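Glutathione S-transferase (Pseudomonas fluorescens, PDB 3M3M) binds glutathione and probably acts as a glutathione transferase, joining the thiol of glutathione to electrophilic compounds. Local coordinates at residues S12-L24 against Y157-H169. Sequence-based numbering, arbitrary orientation.
Sequences SGNCYKIKLMLNL and YSIADIALYAYTH. With GSH (glutathione), chain B.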
# COMPACT_ATOMS: atom_id res chain seq x y z
N SER A 12 -8.49 3.54 0.41
CA SER A 12 -7.30 3.51 1.27
C SER A 12 -6.18 2.74 0.56
O SER A 12 -6.43 1.60 0.14
CB SER A 12 -7.65 2.73 2.54
OG SER A 12 -6.45 2.20 3.20
N GLY A 13 -5.00 3.35 0.41
CA GLY A 13 -3.89 2.72 -0.23
C GLY A 13 -3.54 1.43 0.50
O GLY A 13 -3.20 0.43 -0.15
N ASN A 14 -3.58 1.44 1.85
CA ASN A 14 -3.25 0.21 2.59
C ASN A 14 -4.20 -0.95 2.26
O ASN A 14 -3.79 -2.11 2.18
CB ASN A 14 -3.23 0.48 4.10
CG ASN A 14 -2.09 1.44 4.44
OD1 ASN A 14 -2.34 2.50 5.09
ND2 ASN A 14 -0.87 1.07 4.03
N CYS A 15 -5.48 -0.63 2.01
CA CYS A 15 -6.45 -1.65 1.62
C CYS A 15 -6.33 -2.05 0.13
O CYS A 15 -6.54 -3.24 -0.22
CB CYS A 15 -7.88 -1.09 1.87
SG CYS A 15 -8.19 -0.81 3.64
N TYR A 16 -6.01 -1.07 -0.74
CA TYR A 16 -5.73 -1.39 -2.13
C TYR A 16 -4.63 -2.45 -2.30
O TYR A 16 -4.71 -3.36 -3.15
CB TYR A 16 -5.35 -0.10 -2.88
CG TYR A 16 -4.97 -0.37 -4.34
CD1 TYR A 16 -5.70 -1.32 -5.16
CD2 TYR A 16 -3.86 0.32 -4.88
CE1 TYR A 16 -5.29 -1.53 -6.52
CE2 TYR A 16 -3.45 0.11 -6.24
CZ TYR A 16 -4.22 -0.80 -7.04
OH TYR A 16 -3.79 -1.04 -8.34
N LYS A 17 -3.57 -2.40 -1.45
CA LYS A 17 -2.57 -3.44 -1.50
C LYS A 17 -3.18 -4.83 -1.44
O LYS A 17 -2.72 -5.72 -2.19
CB LYS A 17 -1.66 -3.38 -0.22
CG LYS A 17 -0.79 -2.13 -0.15
CD LYS A 17 -0.24 -1.99 1.27
CE LYS A 17 0.52 -0.67 1.38
NZ LYS A 17 1.10 -0.48 2.78
N ILE A 18 -4.22 -5.02 -0.60
CA ILE A 18 -4.82 -6.34 -0.40
C ILE A 18 -5.78 -6.69 -1.58
O ILE A 18 -5.76 -7.83 -2.09
CB ILE A 18 -5.54 -6.39 0.93
CG1 ILE A 18 -4.59 -5.88 2.09
CG2 ILE A 18 -5.98 -7.82 1.22
CD1 ILE A 18 -3.14 -6.47 2.05
N LYS A 19 -6.53 -5.71 -2.04
CA LYS A 19 -7.38 -5.93 -3.28
C LYS A 19 -6.44 -6.39 -4.40
O LYS A 19 -6.72 -7.37 -5.13
CB LYS A 19 -8.07 -4.61 -3.67
CG LYS A 19 -8.92 -4.82 -4.98
CD LYS A 19 -9.38 -3.47 -5.55
CE LYS A 19 -10.12 -3.74 -6.93
NZ LYS A 19 -10.67 -2.42 -7.46
N LEU A 20 -5.36 -5.62 -4.61
CA LEU A 20 -4.43 -5.99 -5.72
C LEU A 20 -3.83 -7.39 -5.54
O LEU A 20 -3.86 -8.23 -6.47
CB LEU A 20 -3.27 -4.95 -5.74
CG LEU A 20 -2.23 -5.14 -6.88
CD1 LEU A 20 -2.92 -5.39 -8.37
CD2 LEU A 20 -1.34 -3.84 -6.90
N MSE A 21 -3.33 -7.67 -4.32
CA MSE A 21 -2.75 -9.03 -4.09
C MSE A 21 -3.74 -10.20 -4.29
O MSE A 21 -3.40 -11.18 -4.97
CB MSE A 21 -2.22 -9.07 -2.68
CG MSE A 21 -1.56 -10.38 -2.23
SE MSE A 21 0.31 -10.47 -2.92
CE MSE A 21 0.06 -11.08 -4.79
N LEU A 22 -4.96 -10.04 -3.77
CA LEU A 22 -5.97 -11.07 -3.96
C LEU A 22 -6.25 -11.32 -5.46
O LEU A 22 -6.35 -12.52 -5.90
CB LEU A 22 -7.25 -10.74 -3.16
CG LEU A 22 -7.05 -10.83 -1.62
CD1 LEU A 22 -8.22 -10.05 -1.01
CD2 LEU A 22 -7.06 -12.32 -1.20
N ASN A 23 -6.41 -10.24 -6.21
CA ASN A 23 -6.67 -10.40 -7.68
C ASN A 23 -5.47 -10.96 -8.44
O ASN A 23 -5.62 -11.80 -9.31
CB ASN A 23 -7.19 -9.07 -8.30
CG ASN A 23 -8.62 -8.82 -7.89
OD1 ASN A 23 -9.55 -9.29 -8.59
ND2 ASN A 23 -8.84 -8.20 -6.75
N LEU A 24 -4.26 -10.53 -8.09
CA LEU A 24 -3.07 -11.02 -8.82
C LEU A 24 -2.98 -12.56 -8.60
O LEU A 24 -2.59 -13.25 -9.53
CB LEU A 24 -1.78 -10.41 -8.24
CG LEU A 24 -1.59 -9.00 -8.72
CD1 LEU A 24 -0.43 -8.35 -7.80
CD2 LEU A 24 -1.20 -8.92 -10.28
N TYR A 157 8.85 -8.76 -9.88
CA TYR A 157 7.76 -8.07 -9.17
C TYR A 157 7.46 -8.81 -7.91
O TYR A 157 7.32 -10.07 -7.90
CB TYR A 157 6.55 -8.11 -10.16
CG TYR A 157 5.30 -7.42 -9.73
CD1 TYR A 157 5.32 -6.26 -8.92
CD2 TYR A 157 4.06 -7.85 -10.25
CE1 TYR A 157 4.09 -5.63 -8.57
CE2 TYR A 157 2.84 -7.23 -9.92
CZ TYR A 157 2.90 -6.10 -9.10
OH TYR A 157 1.73 -5.50 -8.78
N SER A 158 7.37 -8.04 -6.78
CA SER A 158 7.18 -8.70 -5.45
C SER A 158 6.24 -7.84 -4.62
O SER A 158 5.82 -6.73 -5.03
CB SER A 158 8.53 -8.75 -4.71
OG SER A 158 8.95 -7.45 -4.30
N ILE A 159 5.98 -8.31 -3.38
CA ILE A 159 5.10 -7.53 -2.51
C ILE A 159 5.78 -6.26 -2.03
O ILE A 159 5.11 -5.43 -1.46
CB ILE A 159 4.65 -8.39 -1.25
CG1 ILE A 159 5.85 -8.98 -0.46
CG2 ILE A 159 3.76 -9.57 -1.80
CD1 ILE A 159 5.34 -9.84 0.79
N ALA A 160 7.09 -6.11 -2.25
CA ALA A 160 7.66 -4.73 -1.98
C ALA A 160 7.11 -3.74 -2.99
O ALA A 160 6.80 -2.61 -2.63
CB ALA A 160 9.20 -4.74 -2.10
N ASP A 161 7.05 -4.12 -4.26
CA ASP A 161 6.47 -3.18 -5.28
C ASP A 161 5.01 -2.93 -4.98
O ASP A 161 4.57 -1.82 -5.12
CB ASP A 161 6.61 -3.87 -6.67
CG ASP A 161 8.09 -4.20 -7.00
OD1 ASP A 161 8.92 -3.28 -7.17
OD2 ASP A 161 8.40 -5.39 -7.06
N ILE A 162 4.25 -3.99 -4.68
CA ILE A 162 2.82 -3.84 -4.38
C ILE A 162 2.68 -2.84 -3.17
O ILE A 162 1.86 -1.86 -3.23
CB ILE A 162 2.19 -5.14 -4.04
CG1 ILE A 162 2.16 -6.06 -5.32
CG2 ILE A 162 0.74 -4.89 -3.49
CD1 ILE A 162 1.84 -7.51 -5.00
N ALA A 163 3.46 -3.06 -2.13
CA ALA A 163 3.38 -2.16 -0.94
C ALA A 163 3.61 -0.68 -1.33
O ALA A 163 2.94 0.26 -0.83
CB ALA A 163 4.40 -2.65 0.11
N LEU A 164 4.65 -0.42 -2.15
CA LEU A 164 4.99 0.97 -2.52
C LEU A 164 4.12 1.53 -3.68
O LEU A 164 3.95 2.77 -3.77
CB LEU A 164 6.49 1.12 -2.83
CG LEU A 164 7.26 1.13 -1.46
CD1 LEU A 164 8.61 0.68 -1.53
CD2 LEU A 164 7.21 2.51 -0.86
N TYR A 165 3.55 0.65 -4.53
CA TYR A 165 2.74 1.15 -5.64
C TYR A 165 1.45 1.74 -5.11
O TYR A 165 0.95 2.71 -5.69
CB TYR A 165 2.40 -0.01 -6.56
CG TYR A 165 1.55 0.39 -7.75
CD1 TYR A 165 2.17 1.00 -8.91
CD2 TYR A 165 0.18 0.20 -7.72
CE1 TYR A 165 1.38 1.40 -9.99
CE2 TYR A 165 -0.63 0.65 -8.82
CZ TYR A 165 -0.01 1.24 -9.88
OH TYR A 165 -0.83 1.67 -10.95
N ALA A 166 0.93 1.15 -4.01
CA ALA A 166 -0.44 1.50 -3.59
C ALA A 166 -0.60 3.01 -3.38
O ALA A 166 -1.57 3.57 -3.92
CB ALA A 166 -0.86 0.70 -2.30
N TYR A 167 0.27 3.67 -2.61
CA TYR A 167 0.13 5.08 -2.51
C TYR A 167 0.97 5.82 -3.57
O TYR A 167 0.63 6.96 -3.89
CB TYR A 167 0.60 5.57 -1.11
CG TYR A 167 -0.53 5.32 -0.10
CD1 TYR A 167 -1.67 6.16 -0.08
CD2 TYR A 167 -0.37 4.32 0.86
CE1 TYR A 167 -2.71 5.92 0.90
CE2 TYR A 167 -1.36 4.12 1.86
CZ TYR A 167 -2.50 4.93 1.87
OH TYR A 167 -3.53 4.64 2.85
N THR A 168 2.08 5.24 -3.99
CA THR A 168 2.87 6.07 -4.95
C THR A 168 2.02 6.38 -6.22
O THR A 168 2.11 7.48 -6.74
CB THR A 168 4.17 5.40 -5.34
OG1 THR A 168 4.96 5.14 -4.15
CG2 THR A 168 5.03 6.34 -6.26
N HIS A 169 1.27 5.42 -6.70
CA HIS A 169 0.50 5.64 -7.93
C HIS A 169 -0.54 6.78 -7.82
O HIS A 169 -0.96 7.27 -8.89
CB HIS A 169 -0.11 4.31 -8.46
CG HIS A 169 -1.52 4.07 -8.03
ND1 HIS A 169 -1.87 3.73 -6.74
CD2 HIS A 169 -2.68 4.07 -8.74
CE1 HIS A 169 -3.17 3.53 -6.66
NE2 HIS A 169 -3.70 3.77 -7.87
N1 GSH B . 0.25 0.20 9.45
CA1 GSH B . -1.17 -0.06 9.02
C1 GSH B . -1.24 -0.93 7.75
O11 GSH B . -2.22 -1.73 7.65
O12 GSH B . -0.36 -0.76 6.87
CB1 GSH B . -1.79 1.35 8.77
CG1 GSH B . -3.20 1.13 8.32
CD1 GSH B . -4.01 2.44 8.39
OE1 GSH B . -3.41 3.63 8.79
N2 GSH B . -5.33 2.46 8.05
CA2 GSH B . -6.09 3.71 8.10
C2 GSH B . -7.06 3.57 9.19
O2 GSH B . -7.65 2.39 9.33
CB2 GSH B . -6.80 3.85 6.73
SG2 GSH B . -5.54 4.03 5.34
N3 GSH B . -7.32 4.58 10.00
CA3 GSH B . -8.38 4.40 11.01
C3 GSH B . -8.03 5.03 12.35
O31 GSH B . -8.95 5.30 13.18
O32 GSH B . -6.84 5.23 12.63
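The interface between the thioredoxin-fold N-terminal domain and the all-helical C-terminal domain is built by helices 13-24 and 159-168, whose axes come within 8.2 Å, their N-to-C directions 132° apart, nearer antiparallel. At the glutathione end the Tyr167 ring lies against the first turn of helix 13-24: Gly13 CA sits over one face, 3.5 Å from the ring centroid, a CH-pi contact this close because Gly13 has no CB. Tyr167 OH lies by the start of the helix, accepting a weak hydrogen bond from Asn14 N (3.4 Å). Tyr167 OH is also 3.3 Å from the glutathione sulfur SG2. One residue earlier, the Ala166 methyl rests on the same turn, CB 3.2 Å from Gly13 O.

Farther along, Tyr16, its CG anti to the backbone N (chi1 177°), reaches across so that Tyr165 CE2 meets its ring edge near the plane; Tyr16 OH is hydrogen-bonded to Val198 O. Lys17 runs beside the partner helix, CG 3.6 Å from Ala166 CB, and carries NZ to a salt bridge with Glu100 and a hydrogen bond to Ser69. Ile162 is the knob in a hole of Lys17, Leu20, Met21 and Leu24, its CD1 3.7 Å from Leu24 CD1.

A leucine in place of Tyr167 has neither ring nor hydroxyl, and would probably leave Gly13 CA without its aromatic face, Asn14 N without this acceptor and the glutathione sulfur without this polar neighbour. Greasy at the Ile162 end and polar beside the glutathione sulfur, the contact brings a C-terminal-domain hydroxyl to a ligand held largely by the N-terminal domain.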